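Local coordinates for phosphotransferase system, HPr-related proteins (Thermoanaerobacter tengcongensis, PDB 3LE3), which probably carries phosphoryl groups as a general, non-sugar-specific component of the phosphoenolpyruvate-dependent sugar phosphotransferase system, which phosphorylates sugars as they enter the cell, at residues 4-9 and 76-81; 12-17 and 48-53. One frame throughout, in Å; residues are numbered along the deposited sequence.

Contact 1. Residues 4-9 and 76-81; sequences VTIEIK and ALVDLI
Ile6 and Ile8 on one side meet Val78 and Ile81 on the other where strand 4-7 and helix 76-81 run nearly parallel, their axes 10.1 Å apart and their N-to-C directions 13° from each other. This is part of the open-faced beta-sandwich of HPr proteins, in which helices pack against an antiparallel sheet of strand order 1-4-2-3; here the edge strand 2-7 faces the last helix, 70-82. The contact between side chains is wholly aliphatic. Ile6 and Ile81 reach for each other tip to tip, CD1 of Ile6 resting 3.6 Å from CG2 of Ile81. The extended chain of Ile6, with CG1 opposite its backbone N (chi1 -170°) and chi2 also near trans, carries that methyl well clear of the strand. On Ile81, CG2 meets Ile6 and also rests against Glu7 O, while CD1 packs on CD1 of Ile8 at 3.9 Å. A beta-branched residue suits this helix position because its two branches together can touch both Ile6 and Ile8. Nearer the start of the strand, Val4 and Val78 cross obliquely, with CG1 of Val4 4.0 Å from CG2 of Val78; short, branched valines suit a place where strand and helix side chains meet by their methyls. Val78 CG2 also comes within 4.4 Å of Ile6 CD1, so this methyl touches Val4 and, more loosely, Ile6. Backbone hydrogen bonds of Val4 with Leu63 and of Ile6 with Val61 fasten the strand to its sheet neighbour 60-66, while Ile8 reaches Val55 in a loop. One water bridges the two backbones: near the end of helix 70-82, it accepts from Lys9 N at 3.0 Å and donates to Ile81 O, also at 3.0 Å.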
ATOM      1  N   VAL A   4       0.614  -7.895   6.410  1.00 16.61           N
ATOM      2  CA  VAL A   4       1.759  -7.260   7.059  1.00 15.84           C
ATOM      3  C   VAL A   4       1.317  -5.905   7.617  1.00 16.36           C
ATOM      4  O   VAL A   4       0.476  -5.224   7.017  1.00 16.75           O
ATOM      5  CB  VAL A   4       2.945  -7.081   6.081  1.00 10.76           C
ATOM      6  CG1 VAL A   4       2.549  -6.178   4.909  1.00 16.15           C
ATOM      7  CG2 VAL A   4       4.179  -6.527   6.802  1.00 13.18           C
ATOM      8  N   THR A   5       1.855  -5.535   8.777  1.00 12.20           N
ATOM      9  CA  THR A   5       1.654  -4.197   9.339  1.00 14.14           C
ATOM     10  C   THR A   5       2.938  -3.387   9.127  1.00 12.11           C
ATOM     11  O   THR A   5       4.030  -3.878   9.423  1.00 12.87           O
ATOM     12  CB  THR A   5       1.314  -4.268  10.846  1.00 14.60           C
ATOM     13  OG1 THR A   5       0.108  -5.027  11.035  1.00 15.45           O
ATOM     14  CG2 THR A   5       1.129  -2.872  11.428  1.00 14.43           C
ATOM     15  N   ILE A   6       2.811  -2.160   8.612  1.00 12.91           N
ATOM     16  CA  ILE A   6       3.987  -1.381   8.187  1.00 12.70           C
ATOM     17  C   ILE A   6       3.809   0.142   8.308  1.00 13.29           C
ATOM     18  O   ILE A   6       2.730   0.676   8.022  1.00 15.40           O
ATOM     19  CB  ILE A   6       4.403  -1.784   6.730  1.00 11.28           C
ATOM     20  CG1 ILE A   6       5.754  -1.170   6.341  1.00 14.03           C
ATOM     21  CG2 ILE A   6       3.280  -1.444   5.737  1.00 12.33           C
ATOM     22  CD1 ILE A   6       6.358  -1.751   5.060  1.00 15.38           C
ATOM     23  N   GLU A   7       4.872   0.833   8.734  1.00 15.58           N
ATOM     24  CA  GLU A   7       4.884   2.301   8.806  1.00 11.75           C
ATOM     25  C   GLU A   7       5.262   2.963   7.462  1.00 15.43           C
ATOM     26  O   GLU A   7       6.199   2.537   6.782  1.00 14.48           O
ATOM     27  CB  GLU A   7       5.818   2.800   9.925  1.00 18.46           C
ATOM     28  CG  GLU A   7       5.943   4.324   9.990  1.00 21.01           C
ATOM     29  CD  GLU A   7       6.787   4.814  11.158  1.00 28.31           C
ATOM     30  OE1 GLU A   7       7.027   4.033  12.100  1.00 32.04           O
ATOM     31  OE2 GLU A   7       7.210   5.988  11.137  1.00 25.51           O
ATOM     32  N   ILE A   8       4.514   3.996   7.087  1.00 16.19           N
ATOM     33  CA  ILE A   8       4.793   4.780   5.880  1.00 14.43           C
ATOM     34  C   ILE A   8       5.670   5.974   6.274  1.00 11.82           C
ATOM     35  O   ILE A   8       5.199   6.895   6.951  1.00 15.30           O
ATOM     36  CB  ILE A   8       3.478   5.281   5.227  1.00 14.20           C
ATOM     37  CG1 ILE A   8       2.525   4.112   4.956  1.00 11.65           C
ATOM     38  CG2 ILE A   8       3.758   6.071   3.935  1.00 11.19           C
ATOM     39  CD1 ILE A   8       3.058   3.084   3.979  1.00 13.83           C
ATOM     40  N   LYS A   9       6.938   5.951   5.860  1.00 14.54           N
ATOM     41  CA  LYS A   9       7.946   6.888   6.378  1.00 13.40           C
ATOM     42  C   LYS A   9       8.318   8.093   5.492  1.00 21.50           C
ATOM     43  O   LYS A   9       9.061   8.986   5.927  1.00 18.57           O
ATOM     44  CB  LYS A   9       9.222   6.124   6.752  1.00 11.71           C
ATOM     45  CG  LYS A   9       9.020   5.090   7.856  1.00 17.42           C
ATOM     46  CD  LYS A   9      10.334   4.423   8.243  1.00 22.54           C
ATOM     47  CE  LYS A   9      10.118   3.356   9.304  1.00 25.71           C
ATOM     48  NZ  LYS A   9      11.407   2.959   9.926  1.00 29.50           N
ATOM     49  N   ALA A  76       6.412  -7.284  -2.878  1.00 14.57           N
ATOM     50  CA  ALA A  76       6.646  -6.131  -3.751  1.00 17.49           C
ATOM     51  C   ALA A  76       6.256  -4.797  -3.096  1.00 14.76           C
ATOM     52  O   ALA A  76       6.998  -3.813  -3.181  1.00 12.46           O
ATOM     53  CB  ALA A  76       5.923  -6.313  -5.087  1.00 15.45           C
ATOM     54  N   LEU A  77       5.097  -4.756  -2.446  1.00 14.29           N
ATOM     55  CA  LEU A  77       4.661  -3.531  -1.768  1.00 12.68           C
ATOM     56  C   LEU A  77       5.577  -3.162  -0.585  1.00 17.60           C
ATOM     57  O   LEU A  77       5.896  -1.987  -0.380  1.00 15.70           O
ATOM     58  CB  LEU A  77       3.191  -3.640  -1.336  1.00 12.17           C
ATOM     59  CG  LEU A  77       2.153  -3.694  -2.467  1.00 14.93           C
ATOM     60  CD1 LEU A  77       0.759  -4.077  -1.939  1.00 11.60           C
ATOM     61  CD2 LEU A  77       2.097  -2.381  -3.260  1.00 13.30           C
ATOM     62  N   VAL A  78       6.008  -4.167   0.179  1.00 16.68           N
ATOM     63  CA  VAL A  78       6.946  -3.945   1.284  1.00 14.07           C
ATOM     64  C   VAL A  78       8.287  -3.407   0.785  1.00 16.49           C
ATOM     65  O   VAL A  78       8.832  -2.452   1.342  1.00 12.47           O
ATOM     66  CB  VAL A  78       7.174  -5.235   2.115  1.00 15.46           C
ATOM     67  CG1 VAL A  78       8.401  -5.097   3.017  1.00 17.06           C
ATOM     68  CG2 VAL A  78       5.932  -5.556   2.938  1.00 14.35           C
ATOM     69  N   ASP A  79       8.824  -4.011  -0.268  1.00 14.82           N
ATOM     70  CA  ASP A  79      10.095  -3.536  -0.814  1.00 17.58           C
ATOM     71  C   ASP A  79      10.021  -2.070  -1.276  1.00 18.73           C
ATOM     72  O   ASP A  79      10.928  -1.277  -0.996  1.00 14.01           O
ATOM     73  CB  ASP A  79      10.581  -4.458  -1.937  1.00 12.50           C
ATOM     74  CG  ASP A  79      11.292  -5.695  -1.408  1.00 24.15           C
ATOM     75  OD1 ASP A  79      11.497  -5.794  -0.176  1.00 21.33           O
ATOM     76  OD2 ASP A  79      11.651  -6.568  -2.226  1.00 28.41           O
ATOM     77  N   LEU A  80       8.941  -1.710  -1.969  1.00 11.07           N
ATOM     78  CA  LEU A  80       8.744  -0.339  -2.440  1.00 11.52           C
ATOM     79  C   LEU A  80       8.643   0.657  -1.278  1.00 13.85           C
ATOM     80  O   LEU A  80       9.242   1.737  -1.309  1.00 12.73           O
ATOM     81  CB  LEU A  80       7.483  -0.256  -3.316  1.00 12.93           C
ATOM     82  CG  LEU A  80       7.077   1.121  -3.854  1.00 17.90           C
ATOM     83  CD1 LEU A  80       8.094   1.657  -4.845  1.00 10.70           C
ATOM     84  CD2 LEU A  80       5.679   1.081  -4.495  1.00 14.14           C
ATOM     85  N   ILE A  81       7.880   0.292  -0.255  1.00 11.78           N
ATOM     86  CA  ILE A  81       7.689   1.155   0.913  1.00 12.48           C
ATOM     87  C   ILE A  81       8.989   1.342   1.700  1.00 14.41           C
ATOM     88  O   ILE A  81       9.268   2.439   2.197  1.00 15.63           O
ATOM     89  CB  ILE A  81       6.578   0.602   1.844  1.00 15.32           C
ATOM     90  CG1 ILE A  81       5.199   0.791   1.201  1.00 11.92           C
ATOM     91  CG2 ILE A  81       6.623   1.289   3.216  1.00 17.25           C
ATOM     92  CD1 ILE A  81       4.096  -0.058   1.844  1.00 11.83           C
TER
HETATM   93  O   HOH W   1       7.748   4.815   3.159  1.00 16.24           O

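Contact 2. Residues 12-17 and 48-53; sequences TGLHAR and MGIMSL
The imidazole of His15 meets Met51 obliquely: SD of Met51 lies 4.0 Å from CD2 of His15 and, seen from the ring centroid, 64° off the normal, while both ring nitrogens are engaged at the edge and in the ring plane. ND1 donates to Thr12 O at 3.0 Å, nearly along the C=O axis, and NE2 lies 2.9 Å from a water, a hydrogen-bond partner that donates to Met51 O. These two in-plane partners fix the turn of the ring. Thr12 OG1 donates in return to His15 O from above the carbonyl plane, bracing the loop. This is the loop leading into helix 16-26 in the HPr fold, and its Gly-Leu-His-Ala-Arg sequence makes His15 probably the phosphoryl-accepting histidine, as in relatives. Replacing His15 by alanine is likely to leave Thr12 O without its ring N-H donor, the water on Met51 O without its imidazole partner, and Met51 SD without its aromatic neighbour. Just before the histidine, Leu14 centres an inverse gamma turn, with CB 3.9 Å from CG2 of Ile50; the branched Ile50 goes on to touch Phe22 and Val23. Bent at chi2 and chi3, the flexible Met51 chain brings CE to 4.3 Å from Leu14 O, which accepts a bond from a second water that also donates to Ile50 O.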
ATOM      1  N   THR A  12       5.529  12.677   2.005  1.00 18.68           N
ATOM      2  CA  THR A  12       4.138  12.952   1.616  1.00 18.06           C
ATOM      3  C   THR A  12       3.131  11.871   2.032  1.00 19.13           C
ATOM      4  O   THR A  12       1.941  11.990   1.741  1.00 18.23           O
ATOM      5  CB  THR A  12       3.991  13.187   0.081  1.00 18.85           C
ATOM      6  OG1 THR A  12       4.290  11.978  -0.636  1.00 14.62           O
ATOM      7  CG2 THR A  12       4.917  14.296  -0.391  1.00 21.48           C
ATOM      8  N   GLY A  13       3.593  10.829   2.718  1.00 17.25           N
ATOM      9  CA  GLY A  13       2.716   9.707   3.016  1.00 13.31           C
ATOM     10  C   GLY A  13       2.225   9.068   1.724  1.00 15.54           C
ATOM     11  O   GLY A  13       2.969   9.008   0.739  1.00 14.08           O
ATOM     12  N   LEU A  14       0.983   8.587   1.712  1.00 16.98           N
ATOM     13  CA  LEU A  14       0.403   8.062   0.471  1.00 12.62           C
ATOM     14  C   LEU A  14      -0.270   9.184  -0.342  1.00 13.51           C
ATOM     15  O   LEU A  14      -1.490   9.208  -0.501  1.00 16.25           O
ATOM     16  CB  LEU A  14      -0.557   6.886   0.743  1.00 12.03           C
ATOM     17  CG  LEU A  14       0.094   5.633   1.365  1.00 12.63           C
ATOM     18  CD1 LEU A  14      -0.890   4.451   1.442  1.00 11.73           C
ATOM     19  CD2 LEU A  14       1.360   5.222   0.620  1.00 12.56           C
ATOM     20  N   HIS A  15       0.549  10.109  -0.840  1.00 12.07           N
ATOM     21  CA  HIS A  15       0.093  11.208  -1.700  1.00 18.19           C
ATOM     22  C   HIS A  15       1.115  11.475  -2.804  1.00 14.53           C
ATOM     23  O   HIS A  15       2.241  10.981  -2.745  1.00 17.66           O
ATOM     24  CB  HIS A  15      -0.119  12.486  -0.878  1.00 14.77           C
ATOM     25  CG  HIS A  15      -1.242  12.390   0.110  1.00 17.27           C
ATOM     26  ND1 HIS A  15      -1.051  12.001   1.419  1.00 15.52           N
ATOM     27  CD2 HIS A  15      -2.572  12.608  -0.027  1.00 16.16           C
ATOM     28  CE1 HIS A  15      -2.212  11.996   2.049  1.00 15.93           C
ATOM     29  NE2 HIS A  15      -3.152  12.358   1.193  1.00 17.74           N
ATOM     30  N   ALA A  16       0.716  12.260  -3.802  1.00 15.44           N
ATOM     31  CA  ALA A  16       1.605  12.639  -4.899  1.00 16.09           C
ATOM     32  C   ALA A  16       2.167  11.415  -5.620  1.00 14.13           C
ATOM     33  O   ALA A  16       1.441  10.447  -5.843  1.00 14.05           O
ATOM     34  CB  ALA A  16       2.729  13.536  -4.401  1.00 18.54           C
ATOM     35  N   ARG A  17       3.447  11.464  -5.990  1.00 14.31           N
ATOM     36  CA  ARG A  17       4.066  10.358  -6.736  1.00 16.77           C
ATOM     37  C   ARG A  17       4.092   9.016  -5.978  1.00 14.70           C
ATOM     38  O   ARG A  17       3.864   7.961  -6.580  1.00 14.26           O
ATOM     39  CB  ARG A  17       5.475  10.727  -7.231  1.00 18.39           C
ATOM     40  CG  ARG A  17       6.098   9.657  -8.119  1.00 20.42           C
ATOM     41  CD  ARG A  17       7.460  10.069  -8.672  1.00 19.24           C
ATOM     42  NE  ARG A  17       7.767   9.336  -9.899  1.00 38.03           N
ATOM     43  CZ  ARG A  17       8.494   8.224  -9.947  1.00 36.46           C
ATOM     44  NH1 ARG A  17       9.007   7.715  -8.835  1.00 50.63           N
ATOM     45  NH2 ARG A  17       8.714   7.619 -11.107  1.00 29.55           N
ATOM     46  N   MET A  48      -8.742   6.574  -5.830  1.00 14.01           N
ATOM     47  CA  MET A  48      -9.738   7.294  -5.027  1.00 14.26           C
ATOM     48  C   MET A  48      -9.817   6.717  -3.614  1.00 18.22           C
ATOM     49  O   MET A  48      -9.952   7.456  -2.634  1.00 14.75           O
ATOM     50  CB  MET A  48     -11.130   7.307  -5.691  1.00 11.43           C
ATOM     51  CG  MET A  48     -11.193   8.105  -6.994  1.00 17.64           C
ATOM     52  SD  MET A  48     -12.852   8.364  -7.709  1.00 19.52           S
ATOM     53  CE  MET A  48     -13.496   9.594  -6.588  1.00 19.71           C
ATOM     54  N   GLY A  49      -9.728   5.395  -3.513  1.00 16.96           N
ATOM     55  CA  GLY A  49      -9.729   4.733  -2.220  1.00 14.06           C
ATOM     56  C   GLY A  49      -8.537   5.128  -1.364  1.00 15.28           C
ATOM     57  O   GLY A  49      -8.693   5.469  -0.190  1.00 17.78           O
ATOM     58  N   ILE A  50      -7.341   5.083  -1.949  1.00 13.73           N
ATOM     59  CA  ILE A  50      -6.123   5.484  -1.241  1.00 16.01           C
ATOM     60  C   ILE A  50      -6.188   6.946  -0.769  1.00 14.05           C
ATOM     61  O   ILE A  50      -5.801   7.259   0.356  1.00 18.91           O
ATOM     62  CB  ILE A  50      -4.860   5.276  -2.108  1.00 12.31           C
ATOM     63  CG1 ILE A  50      -4.593   3.783  -2.341  1.00 15.39           C
ATOM     64  CG2 ILE A  50      -3.651   5.950  -1.463  1.00 19.79           C
ATOM     65  CD1 ILE A  50      -4.395   2.966  -1.066  1.00 17.21           C
ATOM     66  N   MET A  51      -6.680   7.838  -1.624  1.00 15.36           N
ATOM     67  CA  MET A  51      -6.839   9.243  -1.244  1.00 16.47           C
ATOM     68  C   MET A  51      -7.796   9.400  -0.053  1.00 17.75           C
ATOM     69  O   MET A  51      -7.531  10.179   0.870  1.00 19.50           O
ATOM     70  CB  MET A  51      -7.303  10.096  -2.437  1.00 18.50           C
ATOM     71  CG  MET A  51      -6.238  10.311  -3.520  1.00 18.73           C
ATOM     72  SD  MET A  51      -4.905  11.438  -3.037  1.00 25.44           S
ATOM     73  CE  MET A  51      -3.525  10.779  -3.969  1.00 21.97           C
ATOM     74  N   SER A  52      -8.896   8.650  -0.065  1.00 15.20           N
ATOM     75  CA  SER A  52      -9.896   8.745   1.004  1.00 19.97           C
ATOM     76  C   SER A  52      -9.366   8.316   2.376  1.00 21.56           C
ATOM     77  O   SER A  52      -9.911   8.709   3.409  1.00 18.86           O
ATOM     78  CB  SER A  52     -11.159   7.940   0.654  1.00 18.46           C
ATOM     79  OG  SER A  52     -10.964   6.540   0.851  1.00 19.49           O
ATOM     80  N   LEU A  53      -8.302   7.519   2.381  1.00 18.24           N
ATOM     81  CA  LEU A  53      -7.719   7.007   3.622  1.00 18.99           C
ATOM     82  C   LEU A  53      -6.934   8.068   4.411  1.00 22.24           C
ATOM     83  O   LEU A  53      -6.789   7.966   5.633  1.00 19.74           O
ATOM     84  CB  LEU A  53      -6.823   5.808   3.303  1.00 22.39           C
ATOM     85  CG  LEU A  53      -6.806   4.592   4.227  1.00 29.64           C
ATOM     86  CD1 LEU A  53      -8.215   4.098   4.526  1.00 24.93           C
ATOM     87  CD2 LEU A  53      -5.987   3.486   3.580  1.00 23.88           C
TER
HETATM   88  O   HOH W   2      -3.757   8.852   1.547  1.00 16.51           O
HETATM   89  O   HOH W   3      -6.043  12.431   1.362  1.00 23.09           O

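From the N terminus, strand 2-7 supplies the first half of contact 1, and the chain passes straight on through the 12-17 loop, the first half of contact 2, into helix 16-26. Strands 32-37 and 40-43 follow before helix 47-53 returns to that loop and closes contact 2 across 30 intervening residues. Strand 60-66 and helix 70-82 come last, and contact 1 closes across 66 residues, enclosing contact 2 without crossing it. Contact 1 thus ties the sheet edge to the C-terminal helix, whereas contact 2 joins the histidine loop to the short helix. The two meet directly: Ile8 CG2 packs 3.9 Å from Gly13 CA.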